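Local coordinates for protein mRNA-capping enzyme subunit alpha (Saccharomyces cerevisiae, PDB 3KYH) that transfers the GMP moiety of GTP to the 5'-diphosphate end of RNA through a covalent enzyme-GMP intermediate, the second step of mRNA capping, at residues 67-73 against 204-209; 135-139 against 222-226. One frame throughout, in Å; residues are numbered along the deposited sequence.

Interaction 1 (67-73 against 204-209)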
loop_
_atom_site.group_PDB
_atom_site.type_symbol
_atom_site.label_atom_id
_atom_site.label_comp_id
_atom_site.label_asym_id
_atom_site.label_seq_id
_atom_site.Cartn_x
_atom_site.Cartn_y
_atom_site.Cartn_z
ATOM N N TYR C 67 -0.989 -61.693 24.062
ATOM C CA TYR C 67 -1.116 -60.712 22.972
ATOM C C TYR C 67 -1.970 -61.118 21.771
ATOM O O TYR C 67 -2.243 -62.298 21.558
ATOM C CB TYR C 67 0.272 -60.341 22.463
ATOM C CG TYR C 67 0.801 -58.988 22.895
ATOM C CD1 TYR C 67 1.609 -58.856 24.038
ATOM C CD2 TYR C 67 0.564 -57.852 22.107
ATOM C CE1 TYR C 67 2.150 -57.620 24.395
ATOM C CE2 TYR C 67 1.058 -56.598 22.472
ATOM C CZ TYR C 67 1.854 -56.495 23.614
ATOM O OH TYR C 67 2.359 -55.260 23.965
ATOM N N TYR C 68 -2.360 -60.109 20.992
ATOM C CA TYR C 68 -3.216 -60.214 19.815
ATOM C C TYR C 68 -2.514 -59.803 18.522
ATOM O O TYR C 68 -1.590 -58.960 18.518
ATOM C CB TYR C 68 -4.418 -59.276 19.957
ATOM C CG TYR C 68 -5.612 -59.758 20.779
ATOM C CD1 TYR C 68 -6.434 -58.833 21.445
ATOM C CD2 TYR C 68 -5.948 -61.120 20.863
ATOM C CE1 TYR C 68 -7.548 -59.239 22.162
ATOM C CE2 TYR C 68 -7.060 -61.539 21.606
ATOM C CZ TYR C 68 -7.854 -60.591 22.240
ATOM O OH TYR C 68 -8.950 -61.004 22.959
ATOM N N VAL C 69 -2.999 -60.379 17.424
ATOM C CA VAL C 69 -2.650 -59.927 16.080
ATOM C C VAL C 69 -3.762 -59.986 15.056
ATOM O O VAL C 69 -4.443 -61.012 14.886
ATOM C CB VAL C 69 -1.449 -60.653 15.459
ATOM C CG1 VAL C 69 -0.162 -59.976 15.863
ATOM C CG2 VAL C 69 -1.466 -62.162 15.781
ATOM N N CYS C 70 -3.891 -58.859 14.361
ATOM C CA CYS C 70 -4.616 -58.779 13.100
ATOM C C CYS C 70 -3.693 -57.976 12.192
ATOM O O CYS C 70 -2.742 -57.355 12.694
ATOM C CB CYS C 70 -5.954 -58.073 13.295
ATOM S SG CYS C 70 -5.852 -56.470 14.158
ATOM N N GLU C 71 -3.921 -58.080 10.877
ATOM C CA GLU C 71 -3.345 -57.193 9.840
ATOM C C GLU C 71 -3.617 -55.685 10.021
ATOM O O GLU C 71 -4.666 -55.321 10.530
ATOM C CB GLU C 71 -3.900 -57.631 8.489
ATOM C CG GLU C 71 -5.435 -57.820 8.466
ATOM C CD GLU C 71 -6.209 -56.594 7.961
ATOM O OE1 GLU C 71 -5.631 -55.493 7.797
ATOM O OE2 GLU C 71 -7.421 -56.736 7.703
ATOM N N LYS C 72 -2.696 -54.814 9.609
ATOM C CA LYS C 72 -2.930 -53.346 9.616
ATOM C C LYS C 72 -3.755 -52.911 8.381
ATOM O O LYS C 72 -3.175 -52.727 7.289
ATOM C CB LYS C 72 -1.602 -52.533 9.698
ATOM C CG LYS C 72 -1.800 -51.014 9.676
ATOM C CD LYS C 72 -0.525 -50.113 9.702
ATOM C CE LYS C 72 -0.690 -48.808 8.828
ATOM N NZ LYS C 72 0.008 -47.585 9.321
ATOM N N THR C 73 -5.077 -52.752 8.540
ATOM C CA THR C 73 -5.931 -52.220 7.467
ATOM C C THR C 73 -5.503 -50.813 7.058
ATOM O O THR C 73 -5.287 -49.961 7.931
ATOM C CB THR C 73 -7.406 -52.136 7.865
ATOM O OG1 THR C 73 -7.522 -51.646 9.207
ATOM C CG2 THR C 73 -8.074 -53.490 7.770
ATOM N N LYS C 204 -13.547 -56.337 13.712
ATOM C CA LYS C 204 -12.182 -56.685 13.289
ATOM C C LYS C 204 -11.895 -58.118 13.731
ATOM O O LYS C 204 -12.001 -58.479 14.918
ATOM C CB LYS C 204 -11.085 -55.693 13.735
ATOM C CG LYS C 204 -9.870 -55.647 12.783
ATOM C CD LYS C 204 -9.093 -54.321 12.865
ATOM C CE LYS C 204 -7.879 -54.236 11.898
ATOM N NZ LYS C 204 -6.997 -53.002 12.073
ATOM N N HIS C 205 -11.655 -58.928 12.708
ATOM C CA HIS C 205 -11.373 -60.356 12.804
ATOM C C HIS C 205 -10.181 -60.778 13.718
ATOM O O HIS C 205 -9.146 -61.238 13.206
ATOM C CB HIS C 205 -11.171 -60.843 11.366
ATOM C CG HIS C 205 -10.266 -59.964 10.546
ATOM N ND1 HIS C 205 -10.378 -59.871 9.170
ATOM C CD2 HIS C 205 -9.251 -59.133 10.900
ATOM C CE1 HIS C 205 -9.455 -59.042 8.712
ATOM N NE2 HIS C 205 -8.756 -58.583 9.741
ATOM N N MET C 206 -10.342 -60.703 15.045
ATOM C CA MET C 206 -9.214 -60.919 15.958
ATOM C C MET C 206 -8.635 -62.337 16.012
ATOM O O MET C 206 -9.381 -63.313 15.882
ATOM C CB MET C 206 -9.537 -60.432 17.374
ATOM C CG MET C 206 -8.326 -59.813 18.123
ATOM S SD MET C 206 -8.059 -58.009 18.000
ATOM C CE MET C 206 -8.237 -57.702 16.214
ATOM N N ASP C 207 -7.304 -62.408 16.170
ATOM C CA ASP C 207 -6.513 -63.645 16.378
ATOM C C ASP C 207 -5.383 -63.413 17.391
ATOM O O ASP C 207 -4.843 -62.316 17.455
ATOM C CB ASP C 207 -5.903 -64.127 15.055
ATOM C CG ASP C 207 -6.652 -65.317 14.429
ATOM O OD1 ASP C 207 -7.334 -66.078 15.159
ATOM O OD2 ASP C 207 -6.496 -65.528 13.202
ATOM N N PHE C 208 -5.035 -64.423 18.189
ATOM C CA PHE C 208 -3.984 -64.272 19.218
ATOM C C PHE C 208 -2.596 -64.337 18.587
ATOM O O PHE C 208 -2.447 -64.888 17.497
ATOM C CB PHE C 208 -4.021 -65.369 20.302
ATOM C CG PHE C 208 -5.390 -65.724 20.809
ATOM C CD1 PHE C 208 -6.080 -66.821 20.277
ATOM C CD2 PHE C 208 -5.966 -65.011 21.858
ATOM C CE1 PHE C 208 -7.339 -67.175 20.749
ATOM C CE2 PHE C 208 -7.237 -65.344 22.337
ATOM C CZ PHE C 208 -7.919 -66.437 21.786
ATOM N N SER C 209 -1.600 -63.821 19.316
ATOM C CA SER C 209 -0.158 -63.921 19.021
ATOM C C SER C 209 0.328 -65.202 18.348
ATOM O O SER C 209 0.876 -65.133 17.262
ATOM C CB SER C 209 0.673 -63.709 20.304
ATOM O OG SER C 209 0.675 -64.866 21.144
#
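Segment 204-209 pairs with strand 67-73 only at its 207-209 end and then leaves it, so that toward Lys204 side chains span the gap. Two good antiparallel bonds hold the paired end: Ser209 N donates to Tyr67 O (2.8 Å) and Val69 N to Asp207 O (2.7 Å). The return bond from Asp207 N to Val69 O is weak at 3.4 Å. Between the Ser209-Tyr67 and Val69-Asp207 bonds, Tyr68 and Phe208 form a non-hydrogen-bonded pair, their CA atoms 4.2 Å apart. The short, weakly bonded strand 207-208 is an outermost strand of the five-stranded sheet of the nucleotidyltransferase catalytic domain; strand 229-233 flanks 67-73 on its other side. Lys72, which forms the N6-GMP-lysine intermediate, points away from 204-209. Met206 bends back over the Tyr68 ring, its CG 3.8 Å from the ring centroid in a CH-pi contact and its SD obliquely placed in a Met-aromatic contact, while Met206 CE reaches Cys70 SG at 3.4 Å. Further along, the extended Lys204 chain passes Cys70 and brings NZ to Thr73 OG1 (3.2 Å, hydrogen bond); Lys204 also makes a cation-pi contact with Phe153. His205 NE2 gives a weak hydrogen bond to Glu71 OE2 (3.1 Å), a carboxylate oxygen that is also hydrogen-bonded to His224.

Interaction 2 (135-139 against 222-226)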
loop_
_atom_site.group_PDB
_atom_site.type_symbol
_atom_site.label_atom_id
_atom_site.label_comp_id
_atom_site.label_asym_id
_atom_site.label_seq_id
_atom_site.Cartn_x
_atom_site.Cartn_y
_atom_site.Cartn_z
ATOM N N LEU C 135 -12.054 -47.358 8.218
ATOM C CA LEU C 135 -12.941 -47.308 7.055
ATOM C C LEU C 135 -12.273 -47.728 5.727
ATOM O O LEU C 135 -11.798 -46.876 4.959
ATOM C CB LEU C 135 -13.635 -45.930 6.928
ATOM C CG LEU C 135 -14.811 -45.818 5.933
ATOM C CD1 LEU C 135 -16.030 -46.427 6.547
ATOM C CD2 LEU C 135 -15.155 -44.394 5.503
ATOM N N VAL C 136 -12.280 -49.036 5.449
ATOM C CA VAL C 136 -11.779 -49.597 4.165
ATOM C C VAL C 136 -12.791 -49.499 2.994
ATOM O O VAL C 136 -13.902 -48.984 3.164
ATOM C CB VAL C 136 -11.377 -51.102 4.318
ATOM C CG1 VAL C 136 -10.352 -51.314 5.430
ATOM C CG2 VAL C 136 -12.608 -51.994 4.533
ATOM N N ILE C 137 -12.399 -50.005 1.822
ATOM C CA ILE C 137 -13.319 -50.332 0.713
ATOM C C ILE C 137 -13.265 -51.845 0.622
ATOM O O ILE C 137 -12.356 -52.450 1.175
ATOM C CB ILE C 137 -12.907 -49.732 -0.640
ATOM C CG1 ILE C 137 -11.972 -48.533 -0.449
ATOM C CG2 ILE C 137 -14.140 -49.331 -1.464
ATOM C CD1 ILE C 137 -10.602 -48.943 0.106
ATOM N N GLN C 138 -14.253 -52.475 -0.003
ATOM C CA GLN C 138 -14.388 -53.923 0.092
ATOM C C GLN C 138 -14.866 -54.587 -1.146
ATOM O O GLN C 138 -15.982 -54.316 -1.574
ATOM C CB GLN C 138 -15.352 -54.305 1.204
ATOM C CG GLN C 138 -14.680 -54.376 2.556
ATOM C CD GLN C 138 -13.679 -55.502 2.663
ATOM O OE1 GLN C 138 -12.614 -55.506 2.013
ATOM N NE2 GLN C 138 -14.013 -56.466 3.505
ATOM N N THR C 139 -14.026 -55.455 -1.698
ATOM C CA THR C 139 -14.367 -56.242 -2.878
ATOM C C THR C 139 -15.018 -57.521 -2.442
ATOM O O THR C 139 -14.542 -58.180 -1.511
ATOM C CB THR C 139 -13.112 -56.556 -3.724
ATOM O OG1 THR C 139 -12.887 -55.487 -4.648
ATOM C CG2 THR C 139 -13.251 -57.823 -4.539
ATOM N N LEU C 222 -6.194 -60.771 1.294
ATOM C CA LEU C 222 -7.342 -60.012 1.817
ATOM C C LEU C 222 -7.880 -58.946 0.831
ATOM O O LEU C 222 -7.070 -58.229 0.245
ATOM C CB LEU C 222 -6.949 -59.351 3.148
ATOM C CG LEU C 222 -6.619 -60.288 4.323
ATOM C CD1 LEU C 222 -5.679 -59.598 5.292
ATOM C CD2 LEU C 222 -7.860 -60.835 5.032
ATOM N N PRO C 223 -9.229 -58.830 0.671
ATOM C CA PRO C 223 -9.960 -57.900 -0.222
ATOM C C PRO C 223 -9.691 -56.392 -0.052
ATOM O O PRO C 223 -9.746 -55.663 -1.047
ATOM C CB PRO C 223 -11.423 -58.188 0.116
ATOM C CG PRO C 223 -11.375 -58.663 1.532
ATOM C CD PRO C 223 -10.197 -59.589 1.485
ATOM N N HIS C 224 -9.497 -55.926 1.187
ATOM C CA HIS C 224 -8.997 -54.565 1.461
ATOM C C HIS C 224 -7.457 -54.523 1.554
ATOM O O HIS C 224 -6.790 -55.441 1.071
ATOM C CB HIS C 224 -9.669 -53.913 2.679
ATOM C CG HIS C 224 -9.631 -54.736 3.929
ATOM N ND1 HIS C 224 -10.769 -55.264 4.507
ATOM C CD2 HIS C 224 -8.602 -55.108 4.728
ATOM C CE1 HIS C 224 -10.441 -55.940 5.593
ATOM N NE2 HIS C 224 -9.132 -55.859 5.750
ATOM N N LEU C 225 -6.891 -53.479 2.155
ATOM C CA LEU C 225 -5.458 -53.249 2.097
ATOM C C LEU C 225 -4.815 -53.461 3.442
ATOM O O LEU C 225 -5.410 -53.100 4.455
ATOM C CB LEU C 225 -5.145 -51.815 1.665
ATOM C CG LEU C 225 -5.753 -51.215 0.408
ATOM C CD1 LEU C 225 -6.871 -50.306 0.911
ATOM C CD2 LEU C 225 -4.667 -50.420 -0.318
ATOM N N SER C 226 -3.581 -53.976 3.445
ATOM C CA SER C 226 -2.868 -54.237 4.698
ATOM C C SER C 226 -1.335 -54.091 4.665
ATOM O O SER C 226 -0.621 -55.035 4.277
ATOM C CB SER C 226 -3.332 -55.568 5.320
ATOM O OG SER C 226 -3.523 -56.575 4.334
#
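Apolar packing comes first in this surface contact between the end region of a long strand, 135-139, and the irregular loop 222-226. Val136 points at the loop and meets His224 CB to CB at 3.7 Å; its CG1 lies over one face of the imidazole, 4.2 Å from the ring centroid, a CH-pi contact. Nearby, Ile137 CD1 and Leu225 CD1 touch at 4.1 Å. Backbone carbonyls face aliphatic carbons as well: Ile137 O lies 3.4 Å from His224 CB, and Thr139 O is 3.5 Å from Pro223 CB. The two backbones approach to 5.6 Å, from Gln138 CA to His224 CA, without a beta bridge. The end of the Gln138 side chain comes nearer the loop, beside Pro223 and His224. His224 NE2 is hydrogen-bonded to Glu71 OE2 of strand 67-73, so His224 sits between the strand 135-139 and the strand bearing the active-site lysine; the Leu225 side chain is about 9 Å from that of Lys72. The loop follows helix 212-219 and leads into strand 226-227, with Leu225 making a backbone hydrogen bond to Asp74. Strand 129-139 pairs with 146-152 through Val136 and Arg149, and Val136 also touches Thr73 of strand 67-73.

Overall arrangement
Both contacts lie in the catalytic domain, their centres 15 Å apart, and their segments alternate along the chain: 67-73, 135-139, 204-209, 222-226. Interaction 1 is at the edge of the five-stranded sheet, whereas interaction 2 joins strand 129-139 of the larger mixed sheet to the loop after helix 212-219. The two touch where the end of strand 67-73 meets that loop, with Thr73 CG2 packed 3.3 Å from His224 NE2. Strand 67-73, with the nucleotidyl-accepting Lys72, is thus paired with 229-233 on one side and with 204-209 on the other, and near its end meets 222-226, so segments distant in sequence converge close to the site of covalent GMP attachment.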